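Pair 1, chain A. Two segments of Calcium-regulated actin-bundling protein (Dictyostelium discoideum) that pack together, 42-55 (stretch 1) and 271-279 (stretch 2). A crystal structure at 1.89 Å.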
# COMPACT_ATOMS: atom_id res chain seq x y z
N PHE A 42 -0.88 4.18 18.22
CA PHE A 42 -0.34 3.09 19.03
C PHE A 42 -0.55 3.31 20.54
O PHE A 42 -0.88 2.35 21.27
CB PHE A 42 1.17 2.81 18.80
CG PHE A 42 1.62 2.54 17.37
CD1 PHE A 42 1.14 1.48 16.63
CD2 PHE A 42 2.59 3.38 16.76
CE1 PHE A 42 1.59 1.26 15.34
CE2 PHE A 42 3.05 3.15 15.47
CZ PHE A 42 2.54 2.06 14.77
N SER A 43 -0.33 4.54 21.02
CA SER A 43 -0.36 4.86 22.45
C SER A 43 -1.77 4.63 23.00
O SER A 43 -1.94 4.12 24.09
CB SER A 43 0.12 6.28 22.69
OG SER A 43 -0.68 7.20 21.93
N GLN A 44 -2.77 4.97 22.22
CA GLN A 44 -4.12 4.73 22.62
C GLN A 44 -4.50 3.25 22.59
O GLN A 44 -5.33 2.78 23.37
CB GLN A 44 -5.06 5.53 21.74
CG GLN A 44 -5.01 7.03 22.07
CD GLN A 44 -5.90 7.81 21.12
OE1 GLN A 44 -7.10 7.54 21.00
NE2 GLN A 44 -5.32 8.74 20.43
N GLN A 45 -3.93 2.53 21.66
CA GLN A 45 -4.11 1.07 21.63
C GLN A 45 -3.54 0.49 22.93
O GLN A 45 -4.13 -0.44 23.56
CB GLN A 45 -3.35 0.49 20.45
CG GLN A 45 -3.87 0.76 19.06
CD GLN A 45 -2.97 0.27 17.97
OE1 GLN A 45 -2.37 -0.85 18.05
NE2 GLN A 45 -2.88 1.05 16.89
N ALA A 46 -2.35 0.96 23.27
CA ALA A 46 -1.65 0.58 24.48
C ALA A 46 -2.47 0.85 25.74
O ALA A 46 -2.63 -0.01 26.62
CB ALA A 46 -0.34 1.32 24.58
N VAL A 47 -3.04 2.04 25.83
CA VAL A 47 -3.88 2.31 26.92
C VAL A 47 -5.15 1.50 26.96
O VAL A 47 -5.57 1.11 28.06
CB VAL A 47 -4.22 3.80 26.97
CG1 VAL A 47 -5.43 4.01 27.85
CG2 VAL A 47 -3.01 4.60 27.43
N HIS A 48 -5.77 1.19 25.82
CA HIS A 48 -6.89 0.29 25.83
C HIS A 48 -6.46 -1.04 26.42
O HIS A 48 -7.17 -1.64 27.26
CB HIS A 48 -7.47 0.02 24.44
CG HIS A 48 -8.49 0.99 24.03
ND1 HIS A 48 -8.16 2.27 23.64
CD2 HIS A 48 -9.84 0.92 24.00
CE1 HIS A 48 -9.25 2.93 23.33
NE2 HIS A 48 -10.29 2.15 23.56
N PHE A 49 -5.35 -1.54 25.93
CA PHE A 49 -4.85 -2.85 26.44
C PHE A 49 -4.59 -2.83 27.96
O PHE A 49 -5.06 -3.71 28.69
CB PHE A 49 -3.59 -3.24 25.69
CG PHE A 49 -2.93 -4.51 26.23
CD1 PHE A 49 -3.49 -5.72 25.99
CD2 PHE A 49 -1.82 -4.46 27.02
CE1 PHE A 49 -2.95 -6.90 26.50
CE2 PHE A 49 -1.26 -5.64 27.53
CZ PHE A 49 -1.85 -6.84 27.26
N LEU A 50 -3.85 -1.80 28.41
CA LEU A 50 -3.48 -1.68 29.79
C LEU A 50 -4.70 -1.50 30.69
O LEU A 50 -4.81 -2.20 31.70
CB LEU A 50 -2.49 -0.55 30.00
CG LEU A 50 -1.12 -0.72 29.42
CD1 LEU A 50 -0.39 0.59 29.51
CD2 LEU A 50 -0.29 -1.81 30.10
N ASN A 51 -5.63 -0.62 30.35
CA ASN A 51 -6.88 -0.54 31.10
C ASN A 51 -7.59 -1.87 31.25
O ASN A 51 -8.16 -2.11 32.29
CB ASN A 51 -7.88 0.40 30.44
CG ASN A 51 -7.55 1.86 30.69
OD1 ASN A 51 -6.85 2.19 31.64
ND2 ASN A 51 -8.08 2.73 29.86
N ALA A 52 -7.63 -2.67 30.20
CA ALA A 52 -8.39 -3.89 30.21
C ALA A 52 -7.69 -4.95 31.10
O ALA A 52 -8.32 -5.74 31.80
CB ALA A 52 -8.57 -4.44 28.82
N TYR A 53 -6.38 -4.97 31.05
CA TYR A 53 -5.65 -6.05 31.67
C TYR A 53 -4.79 -5.56 32.84
O TYR A 53 -3.82 -6.23 33.23
CB TYR A 53 -4.81 -6.74 30.62
CG TYR A 53 -5.57 -7.65 29.73
CD1 TYR A 53 -6.03 -8.87 30.18
CD2 TYR A 53 -5.87 -7.27 28.41
CE1 TYR A 53 -6.77 -9.69 29.34
CE2 TYR A 53 -6.57 -8.08 27.55
CZ TYR A 53 -7.04 -9.30 28.01
OH TYR A 53 -7.82 -10.06 27.18
N TRP A 54 -5.12 -4.42 33.42
CA TRP A 54 -4.26 -3.83 34.45
C TRP A 54 -3.98 -4.84 35.61
O TRP A 54 -2.85 -4.91 36.11
CB TRP A 54 -4.88 -2.50 34.98
CG TRP A 54 -3.90 -1.70 35.75
CD1 TRP A 54 -3.90 -1.45 37.11
CD2 TRP A 54 -2.73 -1.08 35.23
NE1 TRP A 54 -2.80 -0.73 37.44
CE2 TRP A 54 -2.07 -0.48 36.30
CE3 TRP A 54 -2.15 -1.03 33.96
CZ2 TRP A 54 -0.88 0.20 36.14
CZ3 TRP A 54 -0.97 -0.33 33.79
CH2 TRP A 54 -0.34 0.27 34.87
N ALA A 55 -4.98 -5.63 36.00
CA ALA A 55 -4.84 -6.50 37.17
C ALA A 55 -3.76 -7.50 36.86
O ALA A 55 -2.98 -7.83 37.73
CB ALA A 55 -6.13 -7.22 37.51
N SER A 271 -9.16 0.01 35.55
CA SER A 271 -10.35 0.44 34.78
C SER A 271 -10.00 1.63 33.96
O SER A 271 -10.13 1.53 32.76
CB SER A 271 -11.60 0.76 35.61
OG SER A 271 -12.71 0.75 34.71
N SER A 272 -9.60 2.74 34.60
CA SER A 272 -8.77 3.79 34.02
C SER A 272 -7.33 3.73 34.49
O SER A 272 -6.52 4.62 34.19
CB SER A 272 -9.37 5.17 34.33
OG SER A 272 -10.66 5.22 33.72
N ALA A 273 -6.97 2.68 35.22
CA ALA A 273 -5.63 2.64 35.81
C ALA A 273 -4.54 2.70 34.78
O ALA A 273 -3.50 3.28 35.01
CB ALA A 273 -5.45 1.39 36.68
N GLY A 274 -4.72 2.07 33.65
CA GLY A 274 -3.65 2.06 32.66
C GLY A 274 -3.49 3.49 32.09
O GLY A 274 -2.38 3.98 31.85
N ALA A 275 -4.61 4.14 31.85
CA ALA A 275 -4.57 5.47 31.27
C ALA A 275 -3.92 6.40 32.24
O ALA A 275 -3.15 7.24 31.85
CB ALA A 275 -5.96 5.95 30.96
N ILE A 276 -4.19 6.19 33.54
CA ILE A 276 -3.62 7.04 34.58
C ILE A 276 -2.16 6.79 34.63
O ILE A 276 -1.38 7.72 34.56
CB ILE A 276 -4.33 6.87 35.96
CG1 ILE A 276 -5.80 7.30 35.91
CG2 ILE A 276 -3.56 7.63 37.03
CD1 ILE A 276 -6.05 8.70 35.38
N TRP A 277 -1.73 5.52 34.66
CA TRP A 277 -0.31 5.23 34.69
C TRP A 277 0.41 5.82 33.43
O TRP A 277 1.51 6.38 33.52
CB TRP A 277 -0.09 3.70 34.77
CG TRP A 277 1.40 3.29 34.81
CD1 TRP A 277 2.16 3.02 35.94
CD2 TRP A 277 2.28 3.13 33.70
NE1 TRP A 277 3.44 2.70 35.58
CE2 TRP A 277 3.55 2.77 34.22
CE3 TRP A 277 2.14 3.27 32.32
CZ2 TRP A 277 4.67 2.56 33.40
CZ3 TRP A 277 3.23 3.04 31.50
CH2 TRP A 277 4.49 2.69 32.05
N TRP A 278 -0.19 5.67 32.25
CA TRP A 278 0.51 6.05 31.00
C TRP A 278 0.71 7.54 30.96
O TRP A 278 1.78 8.05 30.65
CB TRP A 278 -0.34 5.63 29.78
CG TRP A 278 0.36 5.79 28.48
CD1 TRP A 278 0.42 6.94 27.69
CD2 TRP A 278 1.10 4.79 27.78
NE1 TRP A 278 1.09 6.68 26.57
CE2 TRP A 278 1.54 5.38 26.59
CE3 TRP A 278 1.41 3.45 28.02
CZ2 TRP A 278 2.32 4.68 25.65
CZ3 TRP A 278 2.18 2.75 27.08
CH2 TRP A 278 2.60 3.35 25.92
N MET A 279 -0.34 8.26 31.29
CA MET A 279 -0.25 9.72 31.24
C MET A 279 0.75 10.26 32.21
O MET A 279 1.50 11.15 31.89
CB MET A 279 -1.64 10.32 31.49
CG MET A 279 -2.54 10.17 30.29
SD MET A 279 -4.06 11.12 30.43
CE MET A 279 -4.62 10.69 32.12

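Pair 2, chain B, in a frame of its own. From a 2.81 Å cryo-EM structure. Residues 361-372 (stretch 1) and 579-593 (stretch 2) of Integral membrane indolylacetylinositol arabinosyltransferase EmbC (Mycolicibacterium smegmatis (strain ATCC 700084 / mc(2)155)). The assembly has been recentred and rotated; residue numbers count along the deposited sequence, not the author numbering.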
# COMPACT_ATOMS: atom_id res chain seq x y z
N ARG B 361 19.78 21.36 31.08
CA ARG B 361 19.94 21.98 29.77
C ARG B 361 19.66 21.02 28.63
O ARG B 361 19.23 21.47 27.55
CB ARG B 361 21.34 22.56 29.63
CG ARG B 361 21.64 23.66 30.63
CD ARG B 361 20.69 24.84 30.44
NE ARG B 361 20.88 25.48 29.15
CZ ARG B 361 19.97 26.22 28.53
NH1 ARG B 361 18.78 26.40 29.07
NH2 ARG B 361 20.24 26.75 27.35
N ALA B 362 19.86 19.72 28.84
CA ALA B 362 19.60 18.75 27.79
C ALA B 362 18.12 18.66 27.46
O ALA B 362 17.76 18.40 26.31
CB ALA B 362 20.12 17.38 28.22
N ALA B 363 17.25 18.91 28.45
CA ALA B 363 15.82 18.97 28.21
C ALA B 363 15.46 20.14 27.29
O ALA B 363 14.64 19.98 26.38
CB ALA B 363 15.07 19.08 29.53
N ALA B 364 16.10 21.29 27.49
CA ALA B 364 15.85 22.45 26.65
C ALA B 364 16.34 22.23 25.23
O ALA B 364 15.64 22.57 24.26
CB ALA B 364 16.52 23.68 27.26
N TRP B 365 17.52 21.62 25.07
CA TRP B 365 18.05 21.40 23.73
C TRP B 365 17.25 20.34 22.97
O TRP B 365 16.99 20.51 21.77
CB TRP B 365 19.53 21.06 23.80
CG TRP B 365 20.36 22.28 24.05
CD1 TRP B 365 20.71 22.80 25.25
CD2 TRP B 365 20.97 23.12 23.06
NE1 TRP B 365 21.46 23.92 25.08
CE2 TRP B 365 21.65 24.14 23.75
CE3 TRP B 365 21.00 23.11 21.67
CZ2 TRP B 365 22.34 25.14 23.09
CZ3 TRP B 365 21.69 24.11 21.02
CH2 TRP B 365 22.35 25.10 21.72
N THR B 366 16.79 19.28 23.63
CA THR B 366 16.00 18.32 22.87
C THR B 366 14.56 18.77 22.67
O THR B 366 13.92 18.34 21.70
CB THR B 366 16.05 16.94 23.51
OG1 THR B 366 15.38 16.01 22.65
CG2 THR B 366 15.35 16.93 24.77
N ALA B 367 14.04 19.66 23.52
CA ALA B 367 12.73 20.23 23.26
C ALA B 367 12.76 21.15 22.06
O ALA B 367 11.87 21.09 21.20
CB ALA B 367 12.23 20.98 24.50
N ALA B 368 13.81 21.98 21.96
CA ALA B 368 14.02 22.79 20.77
C ALA B 368 14.22 21.95 19.52
O ALA B 368 13.72 22.29 18.44
CB ALA B 368 15.22 23.71 20.99
N GLY B 369 14.89 20.81 19.66
CA GLY B 369 15.13 19.94 18.51
C GLY B 369 13.88 19.25 17.99
O GLY B 369 13.66 19.20 16.78
N LEU B 370 13.06 18.68 18.88
CA LEU B 370 11.82 18.06 18.41
C LEU B 370 10.81 19.10 17.92
O LEU B 370 10.03 18.81 17.00
CB LEU B 370 11.20 17.19 19.49
CG LEU B 370 11.60 15.72 19.56
CD1 LEU B 370 11.04 15.11 20.80
CD2 LEU B 370 10.98 15.03 18.38
N PHE B 371 10.82 20.31 18.50
CA PHE B 371 10.00 21.38 17.97
C PHE B 371 10.39 21.73 16.54
O PHE B 371 9.53 21.83 15.66
CB PHE B 371 10.07 22.61 18.86
CG PHE B 371 9.37 23.79 18.29
CD1 PHE B 371 8.00 23.82 18.21
CD2 PHE B 371 10.09 24.87 17.81
CE1 PHE B 371 7.36 24.89 17.66
CE2 PHE B 371 9.45 25.94 17.26
CZ PHE B 371 8.08 25.95 17.19
N LEU B 372 11.69 21.92 16.27
CA LEU B 372 12.09 22.26 14.91
C LEU B 372 11.91 21.09 13.95
O LEU B 372 11.55 21.30 12.79
CB LEU B 372 13.53 22.74 14.89
CG LEU B 372 13.76 24.12 15.50
CD1 LEU B 372 15.23 24.37 15.56
CD2 LEU B 372 13.10 25.16 14.65
N PHE B 579 1.15 18.01 15.98
CA PHE B 579 1.92 17.55 17.12
C PHE B 579 3.16 18.39 17.37
O PHE B 579 4.03 17.96 18.13
CB PHE B 579 2.33 16.09 16.93
CG PHE B 579 1.19 15.14 16.93
CD1 PHE B 579 0.62 14.72 18.12
CD2 PHE B 579 0.69 14.63 15.75
CE1 PHE B 579 -0.44 13.84 18.12
CE2 PHE B 579 -0.36 13.75 15.74
CZ PHE B 579 -0.92 13.36 16.93
N ALA B 580 3.28 19.55 16.74
CA ALA B 580 4.49 20.34 16.89
C ALA B 580 4.57 21.06 18.22
O ALA B 580 5.66 21.47 18.62
CB ALA B 580 4.60 21.35 15.75
N GLY B 581 3.45 21.23 18.92
CA GLY B 581 3.47 21.83 20.24
C GLY B 581 3.69 20.82 21.34
O GLY B 581 4.32 21.11 22.35
N LEU B 582 3.16 19.61 21.14
CA LEU B 582 3.32 18.52 22.10
C LEU B 582 4.69 17.88 22.03
O LEU B 582 5.09 17.18 22.96
CB LEU B 582 2.27 17.45 21.85
CG LEU B 582 0.82 17.91 21.95
CD1 LEU B 582 -0.08 16.81 21.45
CD2 LEU B 582 0.48 18.29 23.38
N ALA B 583 5.42 18.11 20.93
CA ALA B 583 6.70 17.44 20.73
C ALA B 583 7.78 18.03 21.62
O ALA B 583 8.64 17.29 22.11
CB ALA B 583 7.11 17.52 19.28
N GLY B 584 7.74 19.33 21.87
CA GLY B 584 8.69 19.92 22.80
C GLY B 584 8.45 19.46 24.23
O GLY B 584 9.39 19.25 25.00
N CYS B 585 7.18 19.27 24.59
CA CYS B 585 6.82 18.79 25.91
C CYS B 585 7.28 17.35 26.12
O CYS B 585 7.88 17.01 27.16
CB CYS B 585 5.31 18.89 26.08
SG CYS B 585 4.64 20.51 25.70
N LEU B 586 7.03 16.48 25.14
CA LEU B 586 7.54 15.12 25.22
C LEU B 586 9.06 15.06 25.10
O LEU B 586 9.67 14.12 25.61
CB LEU B 586 6.91 14.22 24.17
CG LEU B 586 5.47 13.81 24.44
CD1 LEU B 586 4.98 12.99 23.29
CD2 LEU B 586 5.41 13.02 25.71
N GLY B 587 9.68 16.04 24.45
CA GLY B 587 11.13 16.09 24.44
C GLY B 587 11.71 16.38 25.81
O GLY B 587 12.68 15.75 26.22
N ALA B 588 11.09 17.31 26.54
CA ALA B 588 11.53 17.59 27.91
C ALA B 588 11.32 16.39 28.82
O ALA B 588 12.20 16.03 29.61
CB ALA B 588 10.80 18.81 28.45
N LEU B 589 10.16 15.72 28.70
CA LEU B 589 9.91 14.54 29.54
C LEU B 589 10.84 13.39 29.19
O LEU B 589 11.36 12.72 30.09
CB LEU B 589 8.46 14.09 29.41
CG LEU B 589 7.41 14.95 30.09
CD1 LEU B 589 6.06 14.40 29.76
CD2 LEU B 589 7.66 14.95 31.57
N ALA B 590 11.08 13.14 27.91
CA ALA B 590 11.96 12.04 27.52
C ALA B 590 13.43 12.37 27.70
O ALA B 590 14.26 11.48 27.56
CB ALA B 590 11.69 11.65 26.07
N ALA B 591 13.78 13.63 27.96
CA ALA B 591 15.15 13.89 28.37
C ALA B 591 15.34 13.72 29.86
O ALA B 591 16.40 13.30 30.30
CB ALA B 591 15.57 15.29 27.98
N VAL B 592 14.33 14.09 30.65
CA VAL B 592 14.45 13.86 32.09
C VAL B 592 14.35 12.36 32.41
O VAL B 592 15.02 11.87 33.31
CB VAL B 592 13.40 14.70 32.83
CG1 VAL B 592 13.41 14.44 34.32
CG2 VAL B 592 13.68 16.14 32.58
N ALA B 593 13.60 11.61 31.61
CA ALA B 593 13.41 10.18 31.86
C ALA B 593 14.60 9.32 31.47
O ALA B 593 14.52 8.10 31.61
CB ALA B 593 12.18 9.69 31.10

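Both pairs bring two helices together at the same separation, the axes approaching to 7.5 Å in each, with N-to-C directions that run largely against one another: the angle between them is 126° in pair 1 and 148° in pair 2. Superposing N, CA and C of 14 central residues gives an RMSD of 0.9 Å. Agreement is tightest along the first helix, where the CA atoms of Leu50(A) and Thr366(B), and of Asn51(A) and Ala367(B), fall within 0.3 Å; on the second helix Gly274(A) and Gly587(B) coincide to 1.4 Å.

That matched glycine is the clearest common element. In pair 1 the CA of Gly274(A) lies 4.4 Å from the CA of Asn51(A) and 3.9 Å from CB of Leu50(A). An ideal CB on Gly274(A) would sit 2.7 Å from both N of Asn51(A) and CB of Leu50(A), a clash. The same construction on Gly587(B) is tight rather than clashing, 3.1 Å from O of Thr366(B) and 3.3 Å from CA of Ala367(B). Pair 2 makes its closest CA approach at another glycine, 4.1 Å between CA of Ala367(B) and CA of Gly584(B), a residue matched to Ser271(A).

Around this shared frame the side chains differ. Asn51(A) accepts a hydrogen bond at OD1 from N of Ala275(A) at 3.0 Å, with an N-H...acceptor angle of 147°. Its counterpart Ala367(B) offers only a methyl, whose CB packs 3.4 Å from O of Gly584(B), and no hydrogen bond crosses pair 2.

Trp278(A) fills a hole among Ser43(A), Ala46(A), Val47(A) and Leu50(A), with CG2 of Val47(A) over the face of its five-membered ring, 4.1 Å from that ring's centroid. At the matched position, 2.0 Å away by CA, Ala591(B) needs far less room: its CB meets CG2 of Thr366(B) at 3.6 Å and CA of Ala363(B) at 3.7 Å.

Trp54(A) and Leu370(B) also correspond, with CA atoms 1.8 Å apart, and both pack on the matched glycine, CE3 of Trp54(A) at 3.7 Å from CA of Gly274(A) and CD1 of Leu370(B) at 3.8 Å from CA of Gly587(B). The indole covers the glycine and Ala273(A) with one ring face, CB of Ala273(A) standing 3.4 Å from the centroid of its five-membered ring, while CD1 of Leu370(B) also lies 3.5 Å from O of Ala583(B). The buried areas reflect these choices: 589 Å² in pair 1, where tryptophans contribute heavily, against 464 Å² in pair 2, built largely from alanine and glycine.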